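PDB 3QVO: NmrA family protein from Shigella flexneri 2a, which probably binds NAD(P) through a Rossmann fold, although the reaction or regulatory role it serves is unknown. Local coordinates for residues Q51-R56 and T67-I72; R169-T174 and T193-K198. One frame throughout, in Å; residues are numbered along the deposited sequence. Where two conformers were deposited one is given.

Interaction 1. Residues Q51-R56 and T67-I72; sequences QTLFAR and TNSQII
The side-chain nitrogen NE2 of Gln51 is gripped by two acceptors: OD1 of Asn68, 3.1 Å away, and the backbone oxygen of Ile40 in helix 34-43. Asn68 OD1 lies nearly in the plane of the Gln51 amide, and the N-H points almost straight at it (167°), yet the two amide planes stand 88° apart. Gln51 gets there with CG tucked between its backbone N and carbonyl carbon (chi1 53°) and the rest of the chain extended. Asn68 in turn gives ND2 to the backbone oxygens of Leu43 and Lys46, which tie this polar end to the last residue of the same helix and the loop that follows.

From here two parallel strands of the Rossmann sheet run side by side, joined by a loop without helix. Leu53 N binds Gln70 O at 2.6 Å, the shortest of the backbone bonds; Gln51 N binds Asn68 O and Ala55 N binds Ile72 O in the same way. Between these, Gln51 O and Leu53 O accept from the backbone N of Gln70 and Ile72.

Leu53 and Ile71 share one face of the sheet, where Leu53 CD1 reaches CG1 of Ile71 at 4.1 Å and CB of Ser69 at 3.9 Å; helix 34-43 packs there through Ile40. On the other face, Ile72 lays CG2 obliquely against the Phe54 ring, 3.8 Å from CD1. Both of these side chains also touch Ala85 of helix 79-86, and Thr52 OG1 bonds to Gln89.

Strand 49-55 is flanked on its far edge by strand 24-29. The chemistry thus implies a pairing fixed in register by backbone bonds, with the Gln51-Asn68 amide bond coupling one end to a helix and apolar residues shared with helices on both faces.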
ATOM      1  N   GLN A  51       0.199   8.894  12.305  1.00 54.46           N
ATOM      2  CA  GLN A  51      -0.110   7.653  11.564  1.00 52.84           C
ATOM      3  C   GLN A  51      -1.045   6.761  12.354  1.00 52.01           C
ATOM      4  O   GLN A  51      -0.802   6.461  13.505  1.00 53.03           O
ATOM      5  CB  GLN A  51       1.172   6.891  11.157  1.00 53.15           C
ATOM      6  CG  GLN A  51       2.174   6.589  12.265  1.00 54.01           C
ATOM      7  CD  GLN A  51       3.415   5.886  11.740  1.00 55.89           C
ATOM      8  OE1 GLN A  51       3.336   5.165  10.753  1.00 58.68           O
ATOM      9  NE2 GLN A  51       4.550   6.050  12.420  1.00 53.73           N
ATOM     10  N   THR A  52      -2.152   6.386  11.738  1.00 50.83           N
ATOM     11  CA  THR A  52      -3.116   5.533  12.368  1.00 50.51           C
ATOM     12  C   THR A  52      -2.903   4.147  11.816  1.00 50.78           C
ATOM     13  O   THR A  52      -2.931   3.955  10.614  1.00 50.78           O
ATOM     14  CB  THR A  52      -4.503   5.984  12.036  1.00 50.09           C
ATOM     15  OG1 THR A  52      -4.684   7.321  12.499  1.00 49.18           O
ATOM     16  CG2 THR A  52      -5.567   5.028  12.644  1.00 48.11           C
ATOM     17  N   LEU A  53      -2.688   3.184  12.699  1.00 52.44           N
ATOM     18  CA  LEU A  53      -2.261   1.846  12.312  1.00 52.58           C
ATOM     19  C   LEU A  53      -3.409   0.895  12.598  1.00 53.24           C
ATOM     20  O   LEU A  53      -3.690   0.550  13.749  1.00 53.97           O
ATOM     21  CB  LEU A  53      -1.029   1.448  13.088  1.00 53.84           C
ATOM     22  CG  LEU A  53       0.134   2.450  13.067  1.00 55.85           C
ATOM     23  CD1 LEU A  53       1.321   1.890  13.856  1.00 57.98           C
ATOM     24  CD2 LEU A  53       0.578   2.867  11.652  1.00 54.42           C
ATOM     25  N   PHE A  54      -4.076   0.490  11.521  1.00 52.46           N
ATOM     26  CA  PHE A  54      -5.286  -0.293  11.560  1.00 52.30           C
ATOM     27  C   PHE A  54      -4.913  -1.727  11.233  1.00 53.52           C
ATOM     28  O   PHE A  54      -4.416  -1.992  10.153  1.00 52.12           O
ATOM     29  CB  PHE A  54      -6.173   0.266  10.473  1.00 51.39           C
ATOM     30  CG  PHE A  54      -7.573  -0.241  10.459  1.00 52.01           C
ATOM     31  CD1 PHE A  54      -8.576   0.405  11.189  1.00 51.38           C
ATOM     32  CD2 PHE A  54      -7.926  -1.295   9.613  1.00 53.38           C
ATOM     33  CE1 PHE A  54      -9.897  -0.029  11.100  1.00 54.01           C
ATOM     34  CE2 PHE A  54      -9.220  -1.748   9.530  1.00 53.46           C
ATOM     35  CZ  PHE A  54     -10.228  -1.122  10.273  1.00 53.11           C
ATOM     36  N   ALA A  55      -5.161  -2.639  12.179  1.00 54.60           N
ATOM     37  CA  ALA A  55      -4.875  -4.024  11.976  1.00 57.15           C
ATOM     38  C   ALA A  55      -5.819  -4.949  12.736  1.00 59.50           C
ATOM     39  O   ALA A  55      -6.354  -4.609  13.781  1.00 58.88           O
ATOM     40  CB  ALA A  55      -3.443  -4.314  12.395  1.00 58.05           C
ATOM     41  N   ARG A  56      -5.947  -6.153  12.198  1.00 62.23           N
ATOM     42  CA  ARG A  56      -6.809  -7.171  12.699  1.00 65.68           C
ATOM     43  C   ARG A  56      -6.320  -7.631  14.042  1.00 68.19           C
ATOM     44  O   ARG A  56      -7.096  -7.779  14.982  1.00 68.38           O
ATOM     45  CB  ARG A  56      -6.811  -8.368  11.724  1.00 68.11           C
ATOM     46  CG  ARG A  56      -7.978  -8.402  10.724  1.00 72.84           C
ATOM     47  CD  ARG A  56      -7.836  -9.547   9.693  1.00 80.42           C
ATOM     48  NE  ARG A  56      -8.571 -10.769  10.081  1.00 90.11           N
ATOM     49  CZ  ARG A  56      -9.640 -11.268   9.430  1.00 97.06           C
ATOM     50  NH1 ARG A  56     -10.147 -10.658   8.332  1.00 97.37           N
ATOM     51  NH2 ARG A  56     -10.223 -12.394   9.868  1.00101.15           N
ATOM     52  N   THR A  67       5.530   7.408  18.772  1.00 70.27           N
ATOM     53  CA  THR A  67       4.725   8.335  19.565  1.00 69.46           C
ATOM     54  C   THR A  67       3.713   9.054  18.712  1.00 66.32           C
ATOM     55  O   THR A  67       2.711   9.540  19.222  1.00 66.38           O
ATOM     56  CB  THR A  67       5.633   9.370  20.316  1.00 72.98           C
ATOM     57  OG1 THR A  67       6.263  10.228  19.358  1.00 73.25           O
ATOM     58  CG2 THR A  67       6.672   8.645  21.123  1.00 73.17           C
ATOM     59  N   ASN A  68       3.944   9.093  17.399  1.00 64.28           N
ATOM     60  CA  ASN A  68       3.008   9.702  16.480  1.00 61.35           C
ATOM     61  C   ASN A  68       1.972   8.687  15.910  1.00 59.35           C
ATOM     62  O   ASN A  68       1.356   8.959  14.884  1.00 56.91           O
ATOM     63  CB  ASN A  68       3.754  10.436  15.367  1.00 60.73           C
ATOM     64  CG  ASN A  68       4.477   9.467  14.399  1.00 62.54           C
ATOM     65  OD1 ASN A  68       4.488   8.252  14.619  1.00 61.65           O
ATOM     66  ND2 ASN A  68       5.054  10.009  13.329  1.00 58.97           N
ATOM     67  N   SER A  69       1.735   7.570  16.608  1.00 60.14           N
ATOM     68  CA  SER A  69       0.842   6.509  16.102  1.00 58.57           C
ATOM     69  C   SER A  69      -0.367   6.330  16.954  1.00 58.93           C
ATOM     70  O   SER A  69      -0.378   6.656  18.123  1.00 59.79           O
ATOM     71  CB  SER A  69       1.534   5.145  16.023  1.00 59.89           C
ATOM     72  OG  SER A  69       1.777   4.598  17.326  1.00 61.99           O
ATOM     73  N   GLN A  70      -1.423   5.836  16.309  1.00 57.81           N
ATOM     74  CA  GLN A  70      -2.598   5.412  16.990  1.00 57.81           C
ATOM     75  C   GLN A  70      -2.872   4.033  16.411  1.00 56.91           C
ATOM     76  O   GLN A  70      -2.881   3.844  15.187  1.00 55.85           O
ATOM     77  CB  GLN A  70      -3.758   6.369  16.756  1.00 56.84           C
ATOM     78  CG  GLN A  70      -5.029   5.887  17.357  1.00 59.61           C
ATOM     79  CD  GLN A  70      -5.928   7.009  17.857  1.00 65.76           C
ATOM     80  OE1 GLN A  70      -6.616   7.660  17.075  1.00 66.74           O
ATOM     81  NE2 GLN A  70      -5.911   7.244  19.180  1.00 66.50           N
ATOM     82  N   ILE A  71      -3.065   3.076  17.296  1.00 57.13           N
ATOM     83  CA  ILE A  71      -3.236   1.704  16.893  1.00 56.91           C
ATOM     84  C   ILE A  71      -4.662   1.293  17.159  1.00 55.46           C
ATOM     85  O   ILE A  71      -5.132   1.302  18.304  1.00 55.66           O
ATOM     86  CB  ILE A  71      -2.296   0.770  17.635  1.00 59.53           C
ATOM     87  CG1 ILE A  71      -0.856   1.044  17.199  1.00 60.45           C
ATOM     88  CG2 ILE A  71      -2.661  -0.674  17.297  1.00 58.74           C
ATOM     89  CD1 ILE A  71       0.185   0.468  18.146  1.00 61.91           C
ATOM     90  N   ILE A  72      -5.329   0.989  16.063  1.00 53.50           N
ATOM     91  CA  ILE A  72      -6.732   0.634  16.025  1.00 53.44           C
ATOM     92  C   ILE A  72      -6.956  -0.819  15.570  1.00 54.41           C
ATOM     93  O   ILE A  72      -6.390  -1.271  14.557  1.00 52.80           O
ATOM     94  CB  ILE A  72      -7.452   1.553  15.081  1.00 52.42           C
ATOM     95  CG1 ILE A  72      -7.378   3.018  15.619  1.00 54.78           C
ATOM     96  CG2 ILE A  72      -8.888   1.086  14.931  1.00 50.25           C
ATOM     97  CD1 ILE A  72      -7.817   4.049  14.587  1.00 58.11           C
TER

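Interaction 2. Residues R169-T174 and T193-K198; sequences RPAWLT and TIVSRK
A short parallel strand that runs straight into a helix is built here against the last part of strand 164-174, just beyond its break at Ala171. Trp172 N reaches Thr193 O at 3.2 Å, and Val195 N returns a bond to Trp172 O at 2.9 Å. Thr174 N meets Val195 O from 39° above the carbonyl plane; the segments 172-174 and 194-196 cross at 38°. The last bond already belongs to the helix: Arg197 N, in its first turn, donates to Thr174 O at 3.0 Å.

In this branch of the Rossmann sheet, where strand 164-174 also pairs with strand 217-222, Ser196 is the N-cap of helix 197-209: its side chain caps a backbone N just past Lys198, and OG bonds to Ser199 OG and Ile178 O. Beside it, Arg197 runs extended from CG to NE and turns one guanidinium face onto Leu173, whose CB sits 3.8 Å above the centre of the group. The two side chains cross at about a right angle, while NH2 forms a salt bridge with Asp175.

Val195 CG1, lodged between its backbone N and carbonyl carbon (chi1 71°), meets Pro170 CB at 4.0 Å and Leu173 CD2 at 4.1 Å. Val200 of the helix packs against Pro170 and Val195.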
ATOM      1  N   ARG A 169       2.699  -1.924  -7.841  1.00 56.82           N
ATOM      2  CA  ARG A 169       2.783  -3.322  -8.264  1.00 57.95           C
ATOM      3  C   ARG A 169       4.195  -3.812  -8.182  1.00 59.43           C
ATOM      4  O   ARG A 169       4.951  -3.602  -9.107  1.00 60.36           O
ATOM      5  CB  ARG A 169       2.315  -3.467  -9.722  1.00 59.06           C
ATOM      6  CG  ARG A 169       0.833  -3.552  -9.834  1.00 56.42           C
ATOM      7  CD  ARG A 169       0.330  -3.402 -11.230  1.00 57.28           C
ATOM      8  NE  ARG A 169       0.970  -2.377 -12.047  1.00 56.62           N
ATOM      9  CZ  ARG A 169       1.904  -2.588 -12.961  1.00 61.22           C
ATOM     10  NH1 ARG A 169       2.385  -3.804 -13.163  1.00 64.18           N
ATOM     11  NH2 ARG A 169       2.374  -1.572 -13.677  1.00 62.80           N
ATOM     12  N   PRO A 170       4.563  -4.434  -7.058  1.00 60.22           N
ATOM     13  CA  PRO A 170       5.920  -4.903  -6.842  1.00 62.47           C
ATOM     14  C   PRO A 170       6.218  -6.291  -7.338  1.00 64.51           C
ATOM     15  O   PRO A 170       5.375  -7.195  -7.220  1.00 65.57           O
ATOM     16  CB  PRO A 170       6.075  -4.888  -5.319  1.00 62.20           C
ATOM     17  CG  PRO A 170       4.696  -4.918  -4.794  1.00 59.80           C
ATOM     18  CD  PRO A 170       3.829  -4.268  -5.798  1.00 58.97           C
ATOM     19  N   ALA A 171       7.451  -6.428  -7.829  1.00 65.33           N
ATOM     20  CA  ALA A 171       8.029  -7.661  -8.226  1.00 67.85           C
ATOM     21  C   ALA A 171       8.151  -8.508  -6.983  1.00 69.30           C
ATOM     22  O   ALA A 171       7.683  -8.110  -5.915  1.00 66.38           O
ATOM     23  CB  ALA A 171       9.383  -7.417  -8.892  1.00 68.69           C
ATOM     24  N   TRP A 172       8.749  -9.685  -7.135  1.00 73.04           N
ATOM     25  CA  TRP A 172       8.903 -10.649  -6.034  0.50 75.30           C
ATOM     26  C   TRP A 172       9.637  -9.992  -4.863  1.00 74.60           C
ATOM     27  O   TRP A 172      10.728  -9.466  -5.025  1.00 74.80           O
ATOM     28  CB  TRP A 172       9.648 -11.915  -6.518  0.50 78.83           C
ATOM     29  CG  TRP A 172       9.456 -13.177  -5.669  0.50 83.99           C
ATOM     30  CD1 TRP A 172       8.364 -13.996  -5.664  0.50 87.10           C
ATOM     31  CD2 TRP A 172      10.410 -13.783  -4.758  0.50 90.46           C
ATOM     32  NE1 TRP A 172       8.564 -15.061  -4.802  0.50 90.66           N
ATOM     33  CE2 TRP A 172       9.806 -14.949  -4.231  0.50 92.70           C
ATOM     34  CE3 TRP A 172      11.705 -13.444  -4.331  0.50 93.05           C
ATOM     35  CZ2 TRP A 172      10.450 -15.776  -3.295  0.50 97.34           C
ATOM     36  CZ3 TRP A 172      12.343 -14.270  -3.396  0.50 97.25           C
ATOM     37  CH2 TRP A 172      11.714 -15.424  -2.896  0.50 99.27           C
ATOM     38  N   LEU A 173       9.035 -10.045  -3.689  1.00 74.29           N
ATOM     39  CA  LEU A 173       9.560  -9.344  -2.543  1.00 74.45           C
ATOM     40  C   LEU A 173      10.693 -10.080  -1.870  1.00 77.78           C
ATOM     41  O   LEU A 173      10.551 -11.247  -1.539  1.00 80.37           O
ATOM     42  CB  LEU A 173       8.431  -9.075  -1.550  1.00 72.70           C
ATOM     43  CG  LEU A 173       7.413  -8.041  -2.043  1.00 70.22           C
ATOM     44  CD1 LEU A 173       6.208  -8.035  -1.153  1.00 68.79           C
ATOM     45  CD2 LEU A 173       8.026  -6.650  -2.122  1.00 71.06           C
ATOM     46  N   THR A 174      11.831  -9.400  -1.698  1.00 78.95           N
ATOM     47  CA  THR A 174      12.880  -9.865  -0.783  1.00 81.54           C
ATOM     48  C   THR A 174      12.951  -9.004   0.489  1.00 81.27           C
ATOM     49  O   THR A 174      12.359  -7.885   0.578  1.00 77.80           O
ATOM     50  CB  THR A 174      14.268  -9.812  -1.411  1.00 84.08           C
ATOM     51  OG1 THR A 174      14.710  -8.454  -1.446  1.00 82.38           O
ATOM     52  CG2 THR A 174      14.267 -10.400  -2.812  1.00 84.20           C
ATOM     53  N   THR A 193      12.886  -8.926 -11.903  1.00 81.23           N
ATOM     54  CA  THR A 193      12.308 -10.076 -11.241  1.00 81.72           C
ATOM     55  C   THR A 193      11.940  -9.876  -9.773  1.00 78.38           C
ATOM     56  O   THR A 193      11.021 -10.501  -9.299  1.00 76.36           O
ATOM     57  CB  THR A 193      13.344 -11.203 -11.353  1.00 85.62           C
ATOM     58  OG1 THR A 193      13.152 -11.872 -12.614  1.00 92.18           O
ATOM     59  CG2 THR A 193      13.268 -12.186 -10.192  1.00 88.61           C
ATOM     60  N   ILE A 194      12.712  -9.048  -9.056  1.00 77.91           N
ATOM     61  CA  ILE A 194      12.611  -8.920  -7.600  1.00 76.83           C
ATOM     62  C   ILE A 194      12.682  -7.453  -7.158  1.00 75.25           C
ATOM     63  O   ILE A 194      13.098  -6.576  -7.918  1.00 75.93           O
ATOM     64  CB  ILE A 194      13.732  -9.688  -6.881  1.00 80.01           C
ATOM     65  CG1 ILE A 194      15.111  -9.025  -7.122  1.00 82.34           C
ATOM     66  CG2 ILE A 194      13.786 -11.183  -7.318  1.00 82.01           C
ATOM     67  CD1 ILE A 194      16.314  -9.875  -6.717  1.00 81.97           C
ATOM     68  N   VAL A 195      12.275  -7.196  -5.921  1.00 73.45           N
ATOM     69  CA  VAL A 195      12.483  -5.895  -5.301  1.00 71.46           C
ATOM     70  C   VAL A 195      12.400  -6.037  -3.800  1.00 70.71           C
ATOM     71  O   VAL A 195      11.633  -6.845  -3.290  1.00 69.88           O
ATOM     72  CB  VAL A 195      11.484  -4.843  -5.820  1.00 69.11           C
ATOM     73  CG1 VAL A 195      10.080  -5.100  -5.304  1.00 66.05           C
ATOM     74  CG2 VAL A 195      11.953  -3.468  -5.468  1.00 67.57           C
ATOM     75  N   SER A 196      13.242  -5.296  -3.095  1.00 71.02           N
ATOM     76  CA  SER A 196      13.223  -5.308  -1.653  1.00 71.08           C
ATOM     77  C   SER A 196      11.972  -4.603  -1.125  1.00 67.92           C
ATOM     78  O   SER A 196      11.479  -3.619  -1.686  1.00 65.72           O
ATOM     79  CB  SER A 196      14.489  -4.623  -1.093  1.00 73.60           C
ATOM     80  OG  SER A 196      14.440  -3.202  -1.253  1.00 71.02           O
ATOM     81  N   ARG A 197      11.445  -5.142  -0.048  1.00 67.87           N
ATOM     82  CA  ARG A 197      10.380  -4.491   0.687  1.00 65.38           C
ATOM     83  C   ARG A 197      10.805  -3.085   1.116  1.00 65.74           C
ATOM     84  O   ARG A 197      10.022  -2.146   1.077  1.00 64.18           O
ATOM     85  CB  ARG A 197      10.061  -5.317   1.920  1.00 65.90           C
ATOM     86  CG  ARG A 197       9.363  -6.617   1.616  1.00 67.87           C
ATOM     87  CD  ARG A 197       8.701  -7.214   2.847  1.00 69.57           C
ATOM     88  NE  ARG A 197       7.951  -8.417   2.515  1.00 71.66           N
ATOM     89  CZ  ARG A 197       8.493  -9.598   2.235  1.00 74.86           C
ATOM     90  NH1 ARG A 197       7.718 -10.628   1.926  1.00 76.04           N
ATOM     91  NH2 ARG A 197       9.801  -9.754   2.226  1.00 77.08           N
ATOM     92  N   LYS A 198      12.054  -2.937   1.526  1.00 68.63           N
ATOM     93  CA  LYS A 198      12.543  -1.631   1.949  1.00 70.05           C
ATOM     94  C   LYS A 198      12.450  -0.648   0.791  1.00 68.75           C
ATOM     95  O   LYS A 198      12.099   0.525   0.998  1.00 67.90           O
ATOM     96  CB  LYS A 198      13.968  -1.763   2.470  1.00 73.60           C
ATOM     97  CG  LYS A 198      14.452  -0.688   3.380  1.00 78.05           C
ATOM     98  CD  LYS A 198      15.677  -1.177   4.216  1.00 86.38           C
ATOM     99  CE  LYS A 198      15.208  -1.947   5.504  1.00 88.49           C
ATOM    100  NZ  LYS A 198      16.305  -2.523   6.332  1.00 89.98           N
TER

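How the interactions relate
Both contacts join parallel neighbours of one branched sheet, but their centres lie 25 Å apart and they do not touch. Interaction 1, the more buried, is a regular pairing between strands with helices over both faces: backbone bonds set the pairing, with apolar side chains on both faces and one side-chain amide hydrogen bond at the end. Interaction 2 is a surface contact by the exposure of its residues; its strands diverge more, its partner soon becomes a helix, and an N-cap and an Arg197-Asp175 salt bridge join the backbone bonds. Helix 34-43 touches both contacts, reaching Leu173 and Arg197 of interaction 2 through Ile35.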